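Local coordinates for YokD protein (PDB 2NYG) that probably transfers acetyl groups from acetyl-coenzyme A to amines, as in aminoglycoside 3-N-acetyltransferases, and may contribute to antibiotic resistance, at residues L186-I191 and L217-E222; D177-T182 and L223-G228; L75-E80 and I93-M98. All blocks are in the same frame, centred on the assembly; numbering follows the deposited sequence.

Overall arrangement
Along the chain interaction 3 comes first, joining the loop after strand 65-69 to the short helix 93-96. Interaction 2 follows, and interaction 1 lies within the span that its two segments, 177-182 and 223-228, bracket. The centres of interactions 1 and 2 lie about 12 Å apart, and they touch where Glu188 packs on Phe224, linking the surroundings of helix 183-187 to the start of helix 224-234. Interaction 3 is remote, its centre about 24 Å from that of interaction 1 and about 29 Å from that of interaction 2. The three lie in different surroundings: interaction 2 borders the coenzyme A pocket, interaction 1 continues from it, and interaction 3 meets the second subunit of the homodimer.

Interaction 1: L186-I191 and L217-E222; sequences LAEYRI and LEFREE
Glu188 OE2 is gripped by two donors, the backbone N of Arg220 and a water. Arg220 N lies 2.7 Å from Glu188 OE2 and meets its syn lone pair, with an N-H...O angle of 156°. The water donates to Glu188 OE2 and accepts from Arg220 NE, each at 2.7 Å, bridging opposite charges that are too far apart for a direct salt bridge. Arg220 bends at chi3 (-74°), which sets NE back toward this water, while Arg220 NH2 forms a salt bridge with Asp267. The methyl CD1 of Ile191 meets Arg220 NH2 tip to tip at the guanidinium edge. Glu188 OE1 passes Phe219 CD2 at 3.3 Å and is also hydrogen-bonded to His185 ND1. In the fold, the carboxylate thus joins the type I turn Ala187-Arg190, at the end of helix 183-187, to the loop running from strand 208-217 to helix 224-234. Beside it Leu217, Tyr189 and Phe219 pack together. Leu217 CD1 sits over one face of the Tyr189 ring, 3.5 Å from its centroid, in a CH-pi contact. The Tyr189 and Phe219 rings meet obliquely, their planes at 58°, and Tyr189 CZ lies 3.7 Å from Phe219 CE2. Tyr189 OH, near the plane of the Phe219 ring at its edge, is hydrogen-bonded to Glu216.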
loop_
_atom_site.group_PDB
_atom_site.type_symbol
_atom_site.label_atom_id
_atom_site.label_comp_id
_atom_site.label_asym_id
_atom_site.label_seq_id
_atom_site.Cartn_x
_atom_site.Cartn_y
_atom_site.Cartn_z
ATOM N N LEU A 186 -4.882 3.604 -25.507
ATOM C CA LEU A 186 -6.155 3.940 -26.136
ATOM C C LEU A 186 -6.049 4.044 -27.665
ATOM O O LEU A 186 -6.935 3.571 -28.384
ATOM C CB LEU A 186 -6.711 5.244 -25.562
ATOM C CG LEU A 186 -8.013 5.800 -26.161
ATOM C CD1 LEU A 186 -9.191 4.839 -25.972
ATOM C CD2 LEU A 186 -8.300 7.134 -25.501
ATOM N N ALA A 187 -4.978 4.663 -28.162
ATOM C CA ALA A 187 -4.782 4.787 -29.602
ATOM C C ALA A 187 -4.753 3.400 -30.272
ATOM O O ALA A 187 -5.232 3.236 -31.398
ATOM C CB ALA A 187 -3.500 5.538 -29.882
ATOM N N GLU A 188 -4.208 2.404 -29.577
ATOM C CA GLU A 188 -4.143 1.051 -30.123
ATOM C C GLU A 188 -5.509 0.457 -30.446
ATOM O O GLU A 188 -5.586 -0.589 -31.081
ATOM C CB GLU A 188 -3.367 0.116 -29.179
ATOM C CG GLU A 188 -1.866 0.393 -29.170
ATOM C CD GLU A 188 -1.090 -0.430 -28.163
ATOM O OE1 GLU A 188 -1.363 -0.310 -26.947
ATOM O OE2 GLU A 188 -0.192 -1.188 -28.582
ATOM N N TYR A 189 -6.586 1.114 -30.022
ATOM C CA TYR A 189 -7.933 0.632 -30.333
ATOM C C TYR A 189 -8.563 1.479 -31.458
ATOM O O TYR A 189 -9.737 1.313 -31.805
ATOM C CB TYR A 189 -8.842 0.695 -29.102
ATOM C CG TYR A 189 -8.429 -0.160 -27.920
ATOM C CD1 TYR A 189 -7.420 0.258 -27.049
ATOM C CD2 TYR A 189 -9.092 -1.357 -27.631
ATOM C CE1 TYR A 189 -7.085 -0.482 -25.920
ATOM C CE2 TYR A 189 -8.765 -2.108 -26.497
ATOM C CZ TYR A 189 -7.759 -1.656 -25.648
ATOM O OH TYR A 189 -7.428 -2.358 -24.511
ATOM N N ARG A 190 -7.769 2.379 -32.029
ATOM C CA ARG A 190 -8.232 3.257 -33.096
ATOM C C ARG A 190 -7.392 3.106 -34.369
ATOM O O ARG A 190 -7.421 3.978 -35.239
ATOM C CB ARG A 190 -8.192 4.705 -32.594
ATOM C CG ARG A 190 -9.000 4.893 -31.318
ATOM C CD ARG A 190 -8.911 6.281 -30.695
ATOM N NE ARG A 190 -9.978 6.458 -29.710
ATOM C CZ ARG A 190 -10.155 7.534 -28.948
ATOM N NH1 ARG A 190 -9.326 8.565 -29.037
ATOM N NH2 ARG A 190 -11.178 7.583 -28.106
ATOM N N ILE A 191 -6.661 1.996 -34.479
ATOM C CA ILE A 191 -5.805 1.735 -35.637
ATOM C C ILE A 191 -6.106 0.410 -36.341
ATOM O O ILE A 191 -6.692 -0.493 -35.750
ATOM C CB ILE A 191 -4.314 1.757 -35.248
ATOM C CG1 ILE A 191 -3.997 0.632 -34.264
ATOM C CG2 ILE A 191 -3.962 3.123 -34.685
ATOM C CD1 ILE A 191 -2.528 0.252 -34.216
ATOM N N LEU A 217 -6.537 -6.735 -26.567
ATOM C CA LEU A 217 -5.499 -6.479 -27.554
ATOM C C LEU A 217 -4.112 -6.831 -26.987
ATOM O O LEU A 217 -3.867 -6.713 -25.781
ATOM C CB LEU A 217 -5.518 -5.008 -27.970
ATOM C CG LEU A 217 -6.804 -4.526 -28.627
ATOM C CD1 LEU A 217 -6.644 -3.089 -29.077
ATOM C CD2 LEU A 217 -7.129 -5.435 -29.810
ATOM N N GLU A 218 -3.209 -7.287 -27.846
ATOM C CA GLU A 218 -1.867 -7.608 -27.390
ATOM C C GLU A 218 -1.087 -6.325 -27.609
ATOM O O GLU A 218 -0.520 -6.095 -28.670
ATOM C CB GLU A 218 -1.255 -8.754 -28.200
ATOM C CG GLU A 218 0.148 -9.070 -27.753
ATOM C CD GLU A 218 0.736 -10.301 -28.408
ATOM O OE1 GLU A 218 0.098 -11.373 -28.356
ATOM O OE2 GLU A 218 1.852 -10.196 -28.958
ATOM N N PHE A 219 -1.083 -5.486 -26.590
ATOM C CA PHE A 219 -0.431 -4.191 -26.652
ATOM C C PHE A 219 1.016 -4.182 -27.076
ATOM O O PHE A 219 1.723 -5.160 -26.920
ATOM C CB PHE A 219 -0.576 -3.507 -25.303
ATOM C CG PHE A 219 -1.998 -3.401 -24.846
ATOM C CD1 PHE A 219 -2.356 -3.742 -23.550
ATOM C CD2 PHE A 219 -2.983 -2.967 -25.717
ATOM C CE1 PHE A 219 -3.671 -3.654 -23.134
ATOM C CE2 PHE A 219 -4.293 -2.876 -25.313
ATOM C CZ PHE A 219 -4.640 -3.221 -24.017
ATOM N N ARG A 220 1.439 -3.048 -27.621
ATOM C CA ARG A 220 2.809 -2.843 -28.074
ATOM C C ARG A 220 3.418 -1.682 -27.291
ATOM O O ARG A 220 4.039 -0.783 -27.862
ATOM C CB ARG A 220 2.836 -2.521 -29.567
ATOM C CG ARG A 220 2.412 -3.672 -30.463
ATOM C CD ARG A 220 2.535 -3.296 -31.911
ATOM N NE ARG A 220 1.487 -2.378 -32.328
ATOM C CZ ARG A 220 1.521 -1.669 -33.450
ATOM N NH1 ARG A 220 2.563 -1.770 -34.264
ATOM N NH2 ARG A 220 0.500 -0.881 -33.775
ATOM N N GLU A 221 3.243 -1.716 -25.975
ATOM C CA GLU A 221 3.765 -0.661 -25.126
ATOM C C GLU A 221 5.272 -0.420 -25.293
ATOM O O GLU A 221 5.777 0.638 -24.909
ATOM C CB GLU A 221 3.426 -0.952 -23.658
ATOM C CG GLU A 221 4.238 -2.052 -22.995
ATOM C CD GLU A 221 3.504 -3.389 -22.899
ATOM O OE1 GLU A 221 2.273 -3.421 -23.122
ATOM O OE2 GLU A 221 4.166 -4.408 -22.582
ATOM N N GLU A 222 5.981 -1.382 -25.884
ATOM C CA GLU A 222 7.421 -1.263 -26.083
ATOM C C GLU A 222 7.794 -0.068 -26.943
ATOM O O GLU A 222 8.928 0.393 -26.904
ATOM C CB GLU A 222 7.996 -2.530 -26.726
ATOM C CG GLU A 222 7.608 -2.736 -28.169
ATOM C CD GLU A 222 6.438 -3.671 -28.330
ATOM O OE1 GLU A 222 5.724 -3.906 -27.330
ATOM O OE2 GLU A 222 6.223 -4.168 -29.461
HETATM O O HOH W 1 -0.814 -2.101 -31.039
#

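Interaction 2: D177-T182 and L223-G228; sequences DFDSST and LFQEVG. With COA (coenzyme A), chain G.
Gln225 leaves its helix with CG anti to the backbone N (chi1 -175°) and then folds at chi2 (55°), which turns CD back toward Asp177 and Asp179. The amide divides its two ends between them. Gln225 NE2 donates to Asp177 OD1 at 3.1 Å, coming from above the carboxylate plane, 61° out of it, while the oxygen lies practically in the plane of the amide. At the other end, Gln225 OE1 accepts a weak bond from Asp179 N, also 3.1 Å long. The side chains of Asp177 and Gln225 cross at about a right angle. Asp177 OD1 is shared further: its anti lone pair takes the backbone N-H of Phe178 at 2.7 Å, and Arg248 of strand 245-251 forms a salt bridge with it.

Next to this polar cluster Phe178 lies flat against the helix. Gly228 CA stands over the centre of the Phe178 ring, 3.5 Å from its centroid, a CH-pi contact in which the ring rests directly on helix backbone. Phe224 CB packs against Asp179 CA at 4.0 Å, and the Phe224 ring meets His185 edge-to-face. The 3-10 segment 178-180 is thereby set on the first turns of helix 224-234, and Phe178 and Ser181 also touch strands 170-174 and 245-251. From that segment Ser180 OG reaches coenzyme A, donating a weak bond to its pantetheine carbonyl O9P at 3.4 Å. With three donor groups around one carboxylate oxygen, Asp177 would be expected to stay ionised, and the weaker bond of Gln225 OE1, one residue before the cofactor-touching serine, may help to order the backbone there.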
loop_
_atom_site.group_PDB
_atom_site.type_symbol
_atom_site.label_atom_id
_atom_site.label_comp_id
_atom_site.label_asym_id
_atom_site.label_seq_id
_atom_site.Cartn_x
_atom_site.Cartn_y
_atom_site.Cartn_z
ATOM N N ASP A 177 8.877 8.311 -17.484
ATOM C CA ASP A 177 9.056 8.631 -18.894
ATOM C C ASP A 177 7.822 8.183 -19.672
ATOM O O ASP A 177 6.851 7.695 -19.095
ATOM C CB ASP A 177 10.306 7.946 -19.464
ATOM C CG ASP A 177 11.011 8.796 -20.523
ATOM O OD1 ASP A 177 10.322 9.434 -21.358
ATOM O OD2 ASP A 177 12.260 8.818 -20.522
ATOM N N PHE A 178 7.875 8.350 -20.987
ATOM C CA PHE A 178 6.776 7.986 -21.864
ATOM C C PHE A 178 6.372 6.519 -21.870
ATOM O O PHE A 178 5.208 6.189 -22.099
ATOM C CB PHE A 178 7.109 8.416 -23.277
ATOM C CG PHE A 178 7.047 9.895 -23.480
ATOM C CD1 PHE A 178 8.188 10.614 -23.831
ATOM C CD2 PHE A 178 5.836 10.573 -23.343
ATOM C CE1 PHE A 178 8.123 11.989 -24.048
ATOM C CE2 PHE A 178 5.760 11.943 -23.554
ATOM C CZ PHE A 178 6.905 12.656 -23.910
ATOM N N ASP A 179 7.333 5.644 -21.617
ATOM C CA ASP A 179 7.085 4.207 -21.608
ATOM C C ASP A 179 6.017 3.825 -20.598
ATOM O O ASP A 179 5.582 2.682 -20.577
ATOM C CB ASP A 179 8.374 3.451 -21.288
ATOM C CG ASP A 179 8.842 3.685 -19.871
ATOM O OD1 ASP A 179 8.970 4.861 -19.469
ATOM O OD2 ASP A 179 9.080 2.695 -19.151
ATOM N N SER A 180 5.608 4.792 -19.778
ATOM C CA SER A 180 4.590 4.600 -18.741
ATOM C C SER A 180 3.287 5.299 -19.040
ATOM O O SER A 180 2.366 5.195 -18.256
ATOM C CB SER A 180 5.065 5.142 -17.391
ATOM O OG SER A 180 6.293 4.574 -16.972
ATOM N N SER A 181 3.213 6.036 -20.146
ATOM C CA SER A 181 1.993 6.775 -20.494
ATOM C C SER A 181 0.830 5.916 -20.913
ATOM O O SER A 181 0.527 5.813 -22.091
ATOM C CB SER A 181 2.246 7.778 -21.613
ATOM O OG SER A 181 2.650 9.018 -21.087
ATOM N N THR A 182 0.151 5.335 -19.939
ATOM C CA THR A 182 -0.983 4.483 -20.213
ATOM C C THR A 182 -1.965 5.020 -21.259
ATOM O O THR A 182 -2.593 4.236 -21.959
ATOM C CB THR A 182 -1.746 4.190 -18.913
ATOM O OG1 THR A 182 -0.876 3.516 -18.007
ATOM C CG2 THR A 182 -2.933 3.301 -19.180
ATOM N N LEU A 223 6.831 0.426 -27.716
ATOM C CA LEU A 223 7.024 1.566 -28.609
ATOM C C LEU A 223 6.712 2.940 -27.984
ATOM O O LEU A 223 7.220 3.966 -28.451
ATOM C CB LEU A 223 6.145 1.391 -29.846
ATOM C CG LEU A 223 6.379 0.156 -30.722
ATOM C CD1 LEU A 223 5.291 0.082 -31.777
ATOM C CD2 LEU A 223 7.760 0.227 -31.358
ATOM N N PHE A 224 5.885 2.949 -26.936
ATOM C CA PHE A 224 5.464 4.178 -26.273
ATOM C C PHE A 224 6.566 5.184 -26.069
ATOM O O PHE A 224 6.336 6.376 -26.205
ATOM C CB PHE A 224 4.801 3.867 -24.932
ATOM C CG PHE A 224 3.465 3.184 -25.061
ATOM C CD1 PHE A 224 3.014 2.731 -26.299
ATOM C CD2 PHE A 224 2.677 2.944 -23.932
ATOM C CE1 PHE A 224 1.820 2.054 -26.415
ATOM C CE2 PHE A 224 1.464 2.255 -24.039
ATOM C CZ PHE A 224 1.039 1.810 -25.278
ATOM N N GLN A 225 7.763 4.703 -25.749
ATOM C CA GLN A 225 8.889 5.591 -25.543
ATOM C C GLN A 225 9.235 6.304 -26.845
ATOM O O GLN A 225 9.622 7.468 -26.833
ATOM C CB GLN A 225 10.096 4.812 -25.039
ATOM C CG GLN A 225 11.271 5.693 -24.680
ATOM C CD GLN A 225 10.900 6.759 -23.679
ATOM O OE1 GLN A 225 10.058 6.542 -22.814
ATOM N NE2 GLN A 225 11.536 7.913 -23.784
ATOM N N GLU A 226 9.078 5.607 -27.968
ATOM C CA GLU A 226 9.358 6.198 -29.268
ATOM C C GLU A 226 8.230 7.153 -29.639
ATOM O O GLU A 226 8.461 8.241 -30.151
ATOM C CB GLU A 226 9.473 5.122 -30.338
ATOM C CG GLU A 226 10.419 5.501 -31.460
ATOM C CD GLU A 226 10.365 4.536 -32.635
ATOM O OE1 GLU A 226 10.405 3.302 -32.402
ATOM O OE2 GLU A 226 10.288 5.025 -33.788
ATOM N N VAL A 227 7.001 6.744 -29.370
ATOM C CA VAL A 227 5.852 7.583 -29.684
ATOM C C VAL A 227 5.921 8.931 -28.965
ATOM O O VAL A 227 5.683 9.972 -29.565
ATOM C CB VAL A 227 4.553 6.884 -29.293
ATOM C CG1 VAL A 227 3.370 7.762 -29.630
ATOM C CG2 VAL A 227 4.481 5.526 -29.990
ATOM N N GLY A 228 6.263 8.889 -27.680
ATOM C CA GLY A 228 6.351 10.095 -26.885
ATOM C C GLY A 228 7.463 11.006 -27.350
ATOM O O GLY A 228 7.341 12.222 -27.338
HETATM N N1A COA G . 11.273 10.278 -0.633
HETATM C C2A COA G . 11.805 9.722 -1.804
HETATM N N3A COA G . 11.824 8.349 -1.943
HETATM C C4A COA G . 11.330 7.534 -0.946
HETATM C C5A COA G . 10.780 8.050 0.242
HETATM C C6A COA G . 10.760 9.446 0.400
HETATM N N6A COA G . 10.260 9.995 1.499
HETATM N N7A COA G . 10.379 7.003 1.022
HETATM C C8A COA G . 10.662 5.852 0.345
HETATM N N9A COA G . 11.258 6.194 -0.886
HETATM C C1B COA G . 11.763 5.325 -1.976
HETATM C C2B COA G . 12.039 3.833 -1.637
HETATM O O2B COA G . 13.205 3.612 -0.814
HETATM C C3B COA G . 12.168 3.211 -3.015
HETATM O O3B COA G . 13.573 3.413 -3.360
HETATM P P3B COA G . 14.585 2.255 -3.912
HETATM O O7A COA G . 13.829 0.913 -4.070
HETATM O O8A COA G . 15.676 2.006 -2.898
HETATM O O9A COA G . 15.183 2.730 -5.213
HETATM C C4B COA G . 11.195 4.035 -3.902
HETATM O O4B COA G . 10.994 5.278 -3.192
HETATM C C5B COA G . 9.802 3.361 -4.141
HETATM O O5B COA G . 9.044 4.279 -4.985
HETATM P P1A COA G . 8.272 3.733 -6.259
HETATM O O1A COA G . 7.595 4.845 -6.992
HETATM O O2A COA G . 7.264 2.653 -5.844
HETATM O O3A COA G . 9.415 3.060 -7.059
HETATM P P2A COA G . 10.524 3.802 -7.951
HETATM O O4A COA G . 11.861 3.455 -7.401
HETATM O O5A COA G . 10.362 5.319 -7.995
HETATM O O6A COA G . 10.161 3.120 -9.385
HETATM C CBP COA G . 8.284 3.140 -11.089
HETATM C CCP COA G . 9.494 3.856 -10.418
HETATM C CDP COA G . 8.411 1.602 -10.951
HETATM C CEP COA G . 7.012 3.687 -10.402
HETATM C CAP COA G . 8.362 3.390 -12.634
HETATM O OAP COA G . 9.570 4.145 -12.884
HETATM C C9P COA G . 7.167 4.163 -13.245
HETATM O O9P COA G . 7.484 5.343 -13.846
HETATM N N8P COA G . 5.863 3.784 -13.213
HETATM C C7P COA G . 4.776 4.684 -13.661
HETATM C C6P COA G . 3.519 4.772 -12.783
#

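Interaction 3: L75-E80 and I93-M98; sequences LSDPKE and IIRESM
Asp77, which forms an Asx turn in the long irregular connection after strand 65-69, faces Arg95 of helix 93-96 with its carboxylate. Asp77 OD1 accepts the backbone N-H of Lys79 through its anti lone pair at 3.1 Å, which steadies the rotation of the carboxylate. CG of Asp77 lies anti to the backbone N (chi1 -166°), and from there the carboxylate meets Arg95. Arg95 is extended from CG to NE and carries its guanidinium past Pro78 to the acid. Asp77 OD2 sits over one face of that group, toward its rim, 3.4 Å from Arg95 NH2, with the two planes 69° apart. The salt bridge is therefore one of charge alone, as no N-H of the guanidinium points at the oxygen.

Next to the charged pair the contact is apolar. Pro78 crosses the aliphatic part of Arg95 at about a right angle, with Pro78 CD 3.8 Å from Arg95 CG. Pro78 and Ile94 slide past each other in opposite directions, and Pro78 CB comes within 3.9 Å of Ile94 CG2. Farther along the segments, at Leu75 and Ser76, Met98 bends at chi3 (-74°), which turns CE toward the carbonyl of Ser76, 3.7 Å from Ser76 O. Met98 SD meanwhile lies 3.8 Å from Leu75 CA. Trp211 of strand 208-217 packs against Asp77, Arg95 and Met98, and Arg209 of the same strand hydrogen-bonds the carbonyls of Arg95 and Met98.

Beyond the helix lies the second subunit. Its Asn46 donates to Ile94 O, and its Trp44, one of the coenzyme A-binding residues of that subunit, packs on Ile94. The arrangement is an Asx turn in a long connection that follows a strand of the central sheet, packed on a short helix whose other contacts form part of the homodimer interface.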
loop_
_atom_site.group_PDB
_atom_site.type_symbol
_atom_site.label_atom_id
_atom_site.label_comp_id
_atom_site.label_asym_id
_atom_site.label_seq_id
_atom_site.Cartn_x
_atom_site.Cartn_y
_atom_site.Cartn_z
ATOM N N LEU A 75 -3.228 -10.926 -11.810
ATOM C CA LEU A 75 -4.451 -11.720 -11.785
ATOM C C LEU A 75 -4.799 -12.212 -13.189
ATOM O O LEU A 75 -5.932 -12.088 -13.656
ATOM C CB LEU A 75 -5.606 -10.891 -11.212
ATOM C CG LEU A 75 -5.852 -10.975 -9.699
ATOM C CD1 LEU A 75 -4.702 -10.364 -8.934
ATOM C CD2 LEU A 75 -7.142 -10.264 -9.367
ATOM N N SER A 76 -3.806 -12.792 -13.847
ATOM C CA SER A 76 -3.957 -13.292 -15.206
ATOM C C SER A 76 -3.651 -14.780 -15.312
ATOM O O SER A 76 -3.229 -15.411 -14.342
ATOM C CB SER A 76 -3.027 -12.504 -16.131
ATOM O OG SER A 76 -1.733 -12.388 -15.559
ATOM N N ASP A 77 -3.870 -15.332 -16.499
ATOM C CA ASP A 77 -3.601 -16.738 -16.750
ATOM C C ASP A 77 -2.099 -16.977 -16.602
ATOM O O ASP A 77 -1.296 -16.382 -17.317
ATOM C CB ASP A 77 -4.054 -17.108 -18.152
ATOM C CG ASP A 77 -4.126 -18.594 -18.353
ATOM O OD1 ASP A 77 -3.074 -19.255 -18.194
ATOM O OD2 ASP A 77 -5.234 -19.094 -18.664
ATOM N N PRO A 78 -1.705 -17.870 -15.683
ATOM C CA PRO A 78 -0.298 -18.195 -15.411
ATOM C C PRO A 78 0.572 -18.520 -16.628
ATOM O O PRO A 78 1.789 -18.336 -16.583
ATOM C CB PRO A 78 -0.401 -19.357 -14.429
ATOM C CG PRO A 78 -1.640 -20.046 -14.880
ATOM C CD PRO A 78 -2.589 -18.892 -15.096
ATOM N N LYS A 79 -0.046 -19.000 -17.705
ATOM C CA LYS A 79 0.691 -19.328 -18.924
ATOM C C LYS A 79 1.459 -18.100 -19.415
ATOM O O LYS A 79 2.685 -18.134 -19.552
ATOM C CB LYS A 79 -0.266 -19.802 -20.008
ATOM N N GLU A 80 0.723 -17.018 -19.668
ATOM C CA GLU A 80 1.286 -15.766 -20.155
ATOM C C GLU A 80 2.380 -15.220 -19.257
ATOM O O GLU A 80 3.117 -14.322 -19.649
ATOM C CB GLU A 80 0.181 -14.731 -20.300
ATOM N N ILE A 93 -3.886 -25.435 -10.565
ATOM C CA ILE A 93 -4.324 -25.226 -9.197
ATOM C C ILE A 93 -4.238 -23.709 -8.994
ATOM O O ILE A 93 -4.888 -23.126 -8.120
ATOM C CB ILE A 93 -3.416 -26.008 -8.206
ATOM C CG1 ILE A 93 -4.000 -25.925 -6.798
ATOM C CG2 ILE A 93 -1.995 -25.498 -8.275
ATOM C CD1 ILE A 93 -3.202 -26.664 -5.739
ATOM N N ILE A 94 -3.458 -23.066 -9.850
ATOM C CA ILE A 94 -3.318 -21.624 -9.773
ATOM C C ILE A 94 -4.549 -20.868 -10.257
ATOM O O ILE A 94 -4.939 -19.879 -9.635
ATOM C CB ILE A 94 -2.060 -21.167 -10.561
ATOM C CG1 ILE A 94 -0.820 -21.440 -9.705
ATOM C CG2 ILE A 94 -2.128 -19.694 -10.925
ATOM C CD1 ILE A 94 0.498 -21.144 -10.361
ATOM N N ARG A 95 -5.184 -21.334 -11.345
ATOM C CA ARG A 95 -6.351 -20.651 -11.885
ATOM C C ARG A 95 -7.451 -21.014 -10.973
ATOM O O ARG A 95 -8.392 -20.274 -10.835
ATOM C CB ARG A 95 -6.722 -21.140 -13.298
ATOM C CG ARG A 95 -5.650 -21.078 -14.338
ATOM C CD ARG A 95 -6.105 -21.824 -15.572
ATOM N NE ARG A 95 -5.089 -21.884 -16.604
ATOM C CZ ARG A 95 -5.321 -22.384 -17.805
ATOM N NH1 ARG A 95 -6.526 -22.860 -18.109
ATOM N NH2 ARG A 95 -4.350 -22.401 -18.695
ATOM N N GLU A 96 -7.315 -22.168 -10.358
ATOM C CA GLU A 96 -8.330 -22.694 -9.456
ATOM C C GLU A 96 -8.423 -22.008 -8.083
ATOM O O GLU A 96 -9.511 -21.809 -7.541
ATOM C CB GLU A 96 -8.050 -24.183 -9.263
ATOM C CG GLU A 96 -9.201 -25.048 -8.822
ATOM C CD GLU A 96 -8.717 -26.469 -8.554
ATOM O OE1 GLU A 96 -7.916 -26.974 -9.376
ATOM O OE2 GLU A 96 -9.124 -27.087 -7.542
ATOM N N SER A 97 -7.277 -21.628 -7.539
ATOM C CA SER A 97 -7.233 -21.022 -6.230
ATOM C C SER A 97 -6.816 -19.564 -6.209
ATOM O O SER A 97 -6.449 -19.048 -5.155
ATOM C CB SER A 97 -6.284 -21.826 -5.353
ATOM O OG SER A 97 -5.008 -21.913 -5.961
ATOM N N MET A 98 -6.876 -18.879 -7.343
ATOM C CA MET A 98 -6.469 -17.477 -7.347
ATOM C C MET A 98 -7.561 -16.568 -6.781
ATOM O O MET A 98 -8.674 -16.512 -7.307
ATOM C CB MET A 98 -6.110 -17.042 -8.764
ATOM C CG MET A 98 -5.529 -15.659 -8.851
ATOM S SD MET A 98 -5.057 -15.279 -10.534
ATOM C CE MET A 98 -3.599 -16.259 -10.712
#